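Local coordinates for lipoprotein (Burkholderia cenocepacia, PDB 4QHQ) that binds methionine in the cleft between its two lobes and probably delivers it, as a membrane-tethered lipoprotein, to an ABC transporter, at residues 1-7 with 49-55; 220-226 with 237-241. All coordinates share one frame. Residue numbers count along the deposited sequence, not the author numbering.

Interaction 1: 1-7 with 49-55. With MET (methionine), chain B.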
loop_
_atom_site.group_PDB
_atom_site.type_symbol
_atom_site.label_atom_id
_atom_site.label_comp_id
_atom_site.label_asym_id
_atom_site.label_seq_id
_atom_site.Cartn_x
_atom_site.Cartn_y
_atom_site.Cartn_z
ATOM N N VAL A 1 -17.893 19.254 -7.876
ATOM C CA VAL A 1 -17.705 18.334 -6.766
ATOM C C VAL A 1 -16.714 17.252 -7.153
ATOM O O VAL A 1 -16.962 16.466 -8.069
ATOM C CB VAL A 1 -19.027 17.672 -6.358
ATOM C CG1 VAL A 1 -18.785 16.652 -5.269
ATOM C CG2 VAL A 1 -20.020 18.715 -5.899
ATOM N N ILE A 2 -15.586 17.224 -6.452
ATOM C CA ILE A 2 -14.521 16.276 -6.751
ATOM C C ILE A 2 -14.606 15.035 -5.868
ATOM O O ILE A 2 -14.367 15.103 -4.660
ATOM C CB ILE A 2 -13.143 16.939 -6.589
ATOM C CG1 ILE A 2 -13.084 18.216 -7.441
ATOM C CG2 ILE A 2 -12.018 15.951 -6.933
ATOM C CD1 ILE A 2 -11.825 19.031 -7.252
ATOM N N LYS A 3 -14.943 13.904 -6.484
ATOM C CA LYS A 3 -15.077 12.644 -5.768
ATOM C C LYS A 3 -13.741 11.910 -5.763
ATOM O O LYS A 3 -13.215 11.527 -6.815
ATOM C CB LYS A 3 -16.187 11.788 -6.392
ATOM C CG LYS A 3 -17.566 12.442 -6.383
ATOM C CD LYS A 3 -18.620 11.522 -6.979
ATOM C CE LYS A 3 -18.866 10.317 -6.084
ATOM N NZ LYS A 3 -19.805 9.340 -6.704
ATOM N N VAL A 4 -13.179 11.748 -4.572
ATOM C CA VAL A 4 -11.892 11.081 -4.413
ATOM C C VAL A 4 -12.082 9.783 -3.666
ATOM O O VAL A 4 -12.542 9.786 -2.528
ATOM C CB VAL A 4 -10.888 11.965 -3.655
ATOM C CG1 VAL A 4 -9.549 11.239 -3.516
ATOM C CG2 VAL A 4 -10.732 13.310 -4.362
ATOM N N GLY A 5 -11.733 8.676 -4.314
ATOM C CA GLY A 5 -11.804 7.370 -3.677
ATOM C C GLY A 5 -10.573 7.046 -2.860
ATOM O O GLY A 5 -9.441 7.284 -3.280
ATOM N N THR A 6 -10.786 6.470 -1.687
ATOM C CA THR A 6 -9.659 6.058 -0.875
ATOM C C THR A 6 -10.045 4.834 -0.069
ATOM O O THR A 6 -11.200 4.419 -0.102
ATOM C CB THR A 6 -9.161 7.197 0.020
ATOM O OG1 THR A 6 -7.833 6.883 0.467
ATOM C CG2 THR A 6 -10.077 7.419 1.201
ATOM N N VAL A 7 -9.073 4.242 0.613
ATOM C CA VAL A 7 -9.334 3.060 1.416
ATOM C C VAL A 7 -9.554 3.473 2.868
ATOM O O VAL A 7 -8.814 4.297 3.408
ATOM C CB VAL A 7 -8.185 2.045 1.281
ATOM C CG1 VAL A 7 -8.340 0.921 2.283
ATOM C CG2 VAL A 7 -8.144 1.486 -0.137
ATOM N N ASP A 49 -17.194 7.160 -11.948
ATOM C CA ASP A 49 -17.815 7.274 -10.631
ATOM C C ASP A 49 -16.967 8.098 -9.673
ATOM O O ASP A 49 -17.497 8.748 -8.773
ATOM C CB ASP A 49 -18.091 5.892 -10.035
ATOM C CG ASP A 49 -19.218 5.160 -10.747
ATOM O OD1 ASP A 49 -20.088 5.833 -11.335
ATOM O OD2 ASP A 49 -19.234 3.913 -10.713
ATOM N N LEU A 50 -15.651 8.052 -9.863
ATOM C CA LEU A 50 -14.738 8.911 -9.122
ATOM C C LEU A 50 -14.036 9.850 -10.081
ATOM O O LEU A 50 -13.904 9.559 -11.272
ATOM C CB LEU A 50 -13.655 8.094 -8.408
ATOM C CG LEU A 50 -14.075 7.034 -7.391
ATOM C CD1 LEU A 50 -12.887 6.155 -7.013
ATOM C CD2 LEU A 50 -14.710 7.689 -6.156
ATOM N N ASP A 51 -13.549 10.960 -9.543
ATOM C CA ASP A 51 -12.641 11.838 -10.272
ATOM C C ASP A 51 -11.152 11.570 -10.003
ATOM O O ASP A 51 -10.299 11.891 -10.830
ATOM C CB ASP A 51 -12.985 13.281 -9.954
ATOM C CG ASP A 51 -14.416 13.595 -10.296
ATOM O OD1 ASP A 51 -14.746 13.526 -11.500
ATOM O OD2 ASP A 51 -15.222 13.870 -9.379
ATOM N N ALA A 52 -10.840 11.004 -8.842
ATOM C CA ALA A 52 -9.474 10.664 -8.511
ATOM C C ALA A 52 -9.507 9.563 -7.468
ATOM O O ALA A 52 -10.538 9.326 -6.832
ATOM C CB ALA A 52 -8.734 11.880 -7.963
ATOM N N ASN A 53 -8.384 8.888 -7.289
ATOM C CA ASN A 53 -8.245 8.025 -6.125
ATOM C C ASN A 53 -6.883 8.189 -5.489
ATOM O O ASN A 53 -5.975 8.758 -6.087
ATOM C CB ASN A 53 -8.626 6.558 -6.415
ATOM C CG ASN A 53 -7.697 5.882 -7.394
ATOM O OD1 ASN A 53 -6.476 6.027 -7.310
ATOM N ND2 ASN A 53 -8.257 5.095 -8.293
ATOM N N SER A 54 -6.761 7.710 -4.257
ATOM C CA SER A 54 -5.551 7.921 -3.468
ATOM C C SER A 54 -5.411 6.756 -2.514
ATOM O O SER A 54 -5.845 6.816 -1.362
ATOM C CB SER A 54 -5.666 9.246 -2.704
ATOM O OG SER A 54 -4.516 9.541 -1.922
ATOM N N PHE A 55 -4.824 5.671 -3.014
ATOM C CA PHE A 55 -4.749 4.445 -2.230
ATOM C C PHE A 55 -3.608 3.516 -2.637
ATOM O O PHE A 55 -3.400 2.523 -1.968
ATOM C CB PHE A 55 -6.052 3.663 -2.326
ATOM C CG PHE A 55 -6.187 2.894 -3.604
ATOM C CD1 PHE A 55 -6.466 3.554 -4.799
ATOM C CD2 PHE A 55 -6.028 1.521 -3.624
ATOM C CE1 PHE A 55 -6.578 2.852 -5.985
ATOM C CE2 PHE A 55 -6.126 0.807 -4.803
ATOM C CZ PHE A 55 -6.415 1.471 -5.984
HETATM N N MET B . -1.009 2.019 1.096
HETATM C CA MET B . -0.577 0.724 0.566
HETATM C C MET B . 0.913 0.536 0.748
HETATM O O MET B . 1.661 1.486 0.548
HETATM C CB MET B . -0.955 0.630 -0.917
HETATM C CG MET B . -0.590 -0.715 -1.573
HETATM S SD MET B . -1.000 -0.750 -3.332
HETATM C CE MET B . -2.794 -0.706 -3.284
HETATM O OXT MET B . 1.383 -0.552 1.120
#

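Interaction 2: 220-226 with 237-241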
loop_
_atom_site.group_PDB
_atom_site.type_symbol
_atom_site.label_atom_id
_atom_site.label_comp_id
_atom_site.label_asym_id
_atom_site.label_seq_id
_atom_site.Cartn_x
_atom_site.Cartn_y
_atom_site.Cartn_z
ATOM N N TYR A 220 -3.135 18.184 -1.078
ATOM C CA TYR A 220 -2.582 17.023 -0.415
ATOM C C TYR A 220 -1.160 17.336 0.031
ATOM O O TYR A 220 -0.776 17.055 1.172
ATOM C CB TYR A 220 -2.587 15.798 -1.327
ATOM C CG TYR A 220 -2.381 14.508 -0.549
ATOM C CD1 TYR A 220 -1.156 14.214 0.058
ATOM C CD2 TYR A 220 -3.417 13.599 -0.405
ATOM C CE1 TYR A 220 -0.977 13.043 0.784
ATOM C CE2 TYR A 220 -3.246 12.433 0.316
ATOM C CZ TYR A 220 -2.028 12.162 0.900
ATOM O OH TYR A 220 -1.862 10.991 1.607
ATOM N N GLN A 221 -0.383 17.916 -0.879
ATOM C CA GLN A 221 1.035 18.161 -0.631
ATOM C C GLN A 221 1.222 19.474 0.113
ATOM O O GLN A 221 1.912 20.382 -0.348
ATOM C CB GLN A 221 1.814 18.146 -1.944
ATOM C CG GLN A 221 1.718 16.810 -2.675
ATOM C CD GLN A 221 2.535 16.779 -3.956
ATOM O OE1 GLN A 221 2.922 17.822 -4.487
ATOM N NE2 GLN A 221 2.810 15.579 -4.457
ATOM N N SER A 222 0.597 19.552 1.281
ATOM C CA SER A 222 0.521 20.781 2.057
ATOM C C SER A 222 1.161 20.590 3.425
ATOM O O SER A 222 1.281 19.462 3.898
ATOM C CB SER A 222 -0.944 21.170 2.240
ATOM O OG SER A 222 -1.645 20.143 2.921
ATOM N N PRO A 223 1.579 21.696 4.065
ATOM C CA PRO A 223 2.141 21.589 5.417
ATOM C C PRO A 223 1.168 20.947 6.407
ATOM O O PRO A 223 1.603 20.175 7.261
ATOM C CB PRO A 223 2.409 23.047 5.799
ATOM C CG PRO A 223 2.609 23.741 4.496
ATOM C CD PRO A 223 1.668 23.069 3.536
ATOM N N GLU A 224 -0.121 21.264 6.292
ATOM C CA GLU A 224 -1.128 20.716 7.195
ATOM C C GLU A 224 -1.168 19.199 7.116
ATOM O O GLU A 224 -1.219 18.508 8.130
ATOM C CB GLU A 224 -2.515 21.273 6.865
ATOM C CG GLU A 224 -2.728 22.732 7.240
ATOM C CD GLU A 224 -2.426 23.692 6.101
ATOM O OE1 GLU A 224 -1.706 23.298 5.159
ATOM O OE2 GLU A 224 -2.916 24.843 6.147
ATOM N N VAL A 225 -1.157 18.683 5.895
ATOM C CA VAL A 225 -1.211 17.241 5.683
ATOM C C VAL A 225 0.083 16.539 6.126
ATOM O O VAL A 225 0.039 15.487 6.772
ATOM C CB VAL A 225 -1.561 16.928 4.216
ATOM C CG1 VAL A 225 -1.437 15.451 3.924
ATOM C CG2 VAL A 225 -2.974 17.403 3.908
ATOM N N LYS A 226 1.231 17.131 5.804
ATOM C CA LYS A 226 2.501 16.563 6.240
ATOM C C LYS A 226 2.556 16.494 7.761
ATOM O O LYS A 226 2.970 15.485 8.324
ATOM C CB LYS A 226 3.685 17.368 5.711
ATOM C CG LYS A 226 5.017 16.953 6.323
ATOM C CD LYS A 226 6.173 17.747 5.750
ATOM C CE LYS A 226 6.502 17.289 4.345
ATOM N NZ LYS A 226 7.814 17.832 3.884
ATOM N N MET A 237 4.354 6.210 8.187
ATOM C CA MET A 237 4.073 6.802 6.889
ATOM C C MET A 237 4.946 8.041 6.789
ATOM O O MET A 237 5.014 8.836 7.724
ATOM C CB MET A 237 2.591 7.149 6.780
ATOM C CG MET A 237 1.704 5.914 6.682
ATOM S SD MET A 237 -0.027 6.207 7.104
ATOM C CE MET A 237 -0.446 7.545 5.988
ATOM N N VAL A 238 5.649 8.161 5.670
ATOM C CA VAL A 238 6.567 9.265 5.443
ATOM C C VAL A 238 6.101 10.033 4.209
ATOM O O VAL A 238 5.903 9.448 3.145
ATOM C CB VAL A 238 8.009 8.749 5.255
ATOM C CG1 VAL A 238 8.929 9.901 4.875
ATOM C CG2 VAL A 238 8.508 8.039 6.529
ATOM N N ALA A 239 5.899 11.339 4.361
ATOM C CA ALA A 239 5.409 12.144 3.253
ATOM C C ALA A 239 6.330 12.033 2.050
ATOM O O ALA A 239 7.555 11.976 2.182
ATOM C CB ALA A 239 5.241 13.614 3.660
ATOM N N SER A 240 5.729 12.011 0.866
ATOM C CA SER A 240 6.496 11.945 -0.369
ATOM C C SER A 240 6.586 13.310 -1.049
ATOM O O SER A 240 6.740 13.391 -2.262
ATOM C CB SER A 240 5.885 10.929 -1.330
ATOM O OG SER A 240 5.810 9.648 -0.746
ATOM N N PHE A 241 6.526 14.366 -0.243
ATOM C CA PHE A 241 6.607 15.739 -0.724
ATOM C C PHE A 241 7.196 16.598 0.375
ATOM O O PHE A 241 7.500 17.774 0.154
ATOM C CB PHE A 241 5.214 16.254 -1.082
ATOM C CG PHE A 241 4.252 16.230 0.074
ATOM C CD1 PHE A 241 4.136 17.323 0.922
ATOM C CD2 PHE A 241 3.467 15.117 0.316
ATOM C CE1 PHE A 241 3.252 17.307 1.987
ATOM C CE2 PHE A 241 2.582 15.091 1.383
ATOM C CZ PHE A 241 2.477 16.191 2.219
ATOM O OXT PHE A 241 7.375 16.153 1.511
#

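Interaction 1: 1-7 with 49-55
Lys-3 carries the densest set of polar contacts here. Its backbone N donates to Asp-51 OD2 at 2.9 Å, nearly straight at 173°, and its O accepts from both Asp-51 N (2.8 Å) and Ala-52 N (3.2 Å), so the side chain of Asp-51 takes a place that a neighbouring strand's backbone carbonyl would normally fill. These bonds start a parallel pairing of strands 2-7 and 52-57, two adjacent strands in the mixed sheet of one lobe of a periplasmic-binding-protein fold. The chain between them runs through helix 10-26, strand 30-35 and helix 41-47; strand 30-35 pairs with the other edge of strand 2-7.

Further along, Gly-5 N donates to Ala-52 O (2.9 Å) and Ser-54 N to Gly-5 O (2.9 Å), the alternation expected of parallel strands. Thr-6 OG1 then donates to Ser-54 O at 2.7 Å, where the hydroxyl continues the pairing. At the outer end Lys-3 NZ reaches back to Asp-49 O (3.2 Å).

Val-4 and Ala-52 share one face of the sheet, with CG2 and CB 4.4 Å apart; Trp-15 of helix 10-26 covers Val-4 and bonds the hydroxyl of Ser-54. On the opposite face Gly-5 lies against Leu-50, whose CD2 is 3.6 Å from Gly-5 N; a CB on Gly-5 would clash with Leu-50 CD1. The strands end at the methionine pocket, which includes Phe-55: Val-7 CG2 packs on Phe-55 CB at 3.7 Å, and Phe-55 O lies 3.3 Å from CB of the bound methionine.

Interaction 2: 220-226 with 237-241
The C-terminal tail packs here against the tight junction between helices 211-220 and 223-233, an inverse gamma turn centred on Gln-221. Ser-222 is the N-cap of the second helix; its OG takes a weak bond from Val-225 N (3.3 Å) and is also hydrogen-bonded to Ala-219 O. Met-237 and Val-238 lead in without touching 220-226; Val-238 belongs to the short edge strand 238-239, bonded through its backbone to Ile-80 of strand 72-80. Ala-239 makes the first contact, its CB 3.9 Å from Lys-226 CE. Ser-240 makes no contact with 220-226; its backbone is bonded to that of Thr-78.

Phe-241, the last residue, does most of the work. Its ring covers the turn: Gln-221 CA sits over one face, 3.5 Å from the ring centroid and 12° off the normal, a CH-pi contact. Tyr-220 CD1 approaches Phe-241 CE2 at 4.1 Å, and Val-225 CG1 lies 4.3 Å from Phe-241 CZ. The terminal carboxylate closes the contact with a salt bridge, Lys-226 NZ to Phe-241 OXT at 2.9 Å.

Along the chain the two contacts come in series: interaction 1 opens at the N-terminus and closes before interaction 2 begins, and interaction 2 ends at the last residue. Their centres lie 18 Å apart, yet both reach the same six-stranded sheet, so the two ends of the polypeptide belong to one lobe. Strands 2-7 and 52-57 are neighbours in that sheet, whereas strand 238-239 forms an outer edge, separated from strand 52-57 by strands 199-204 and 72-80. The contacts meet where Ser-54 OG lies 3.9 Å from Tyr-220 CE2, beside Trp-15 of helix 10-26. Interaction 1 supplies a pocket residue, Phe-55; interaction 2 packs the C-terminal tail on the junction of the last two helices.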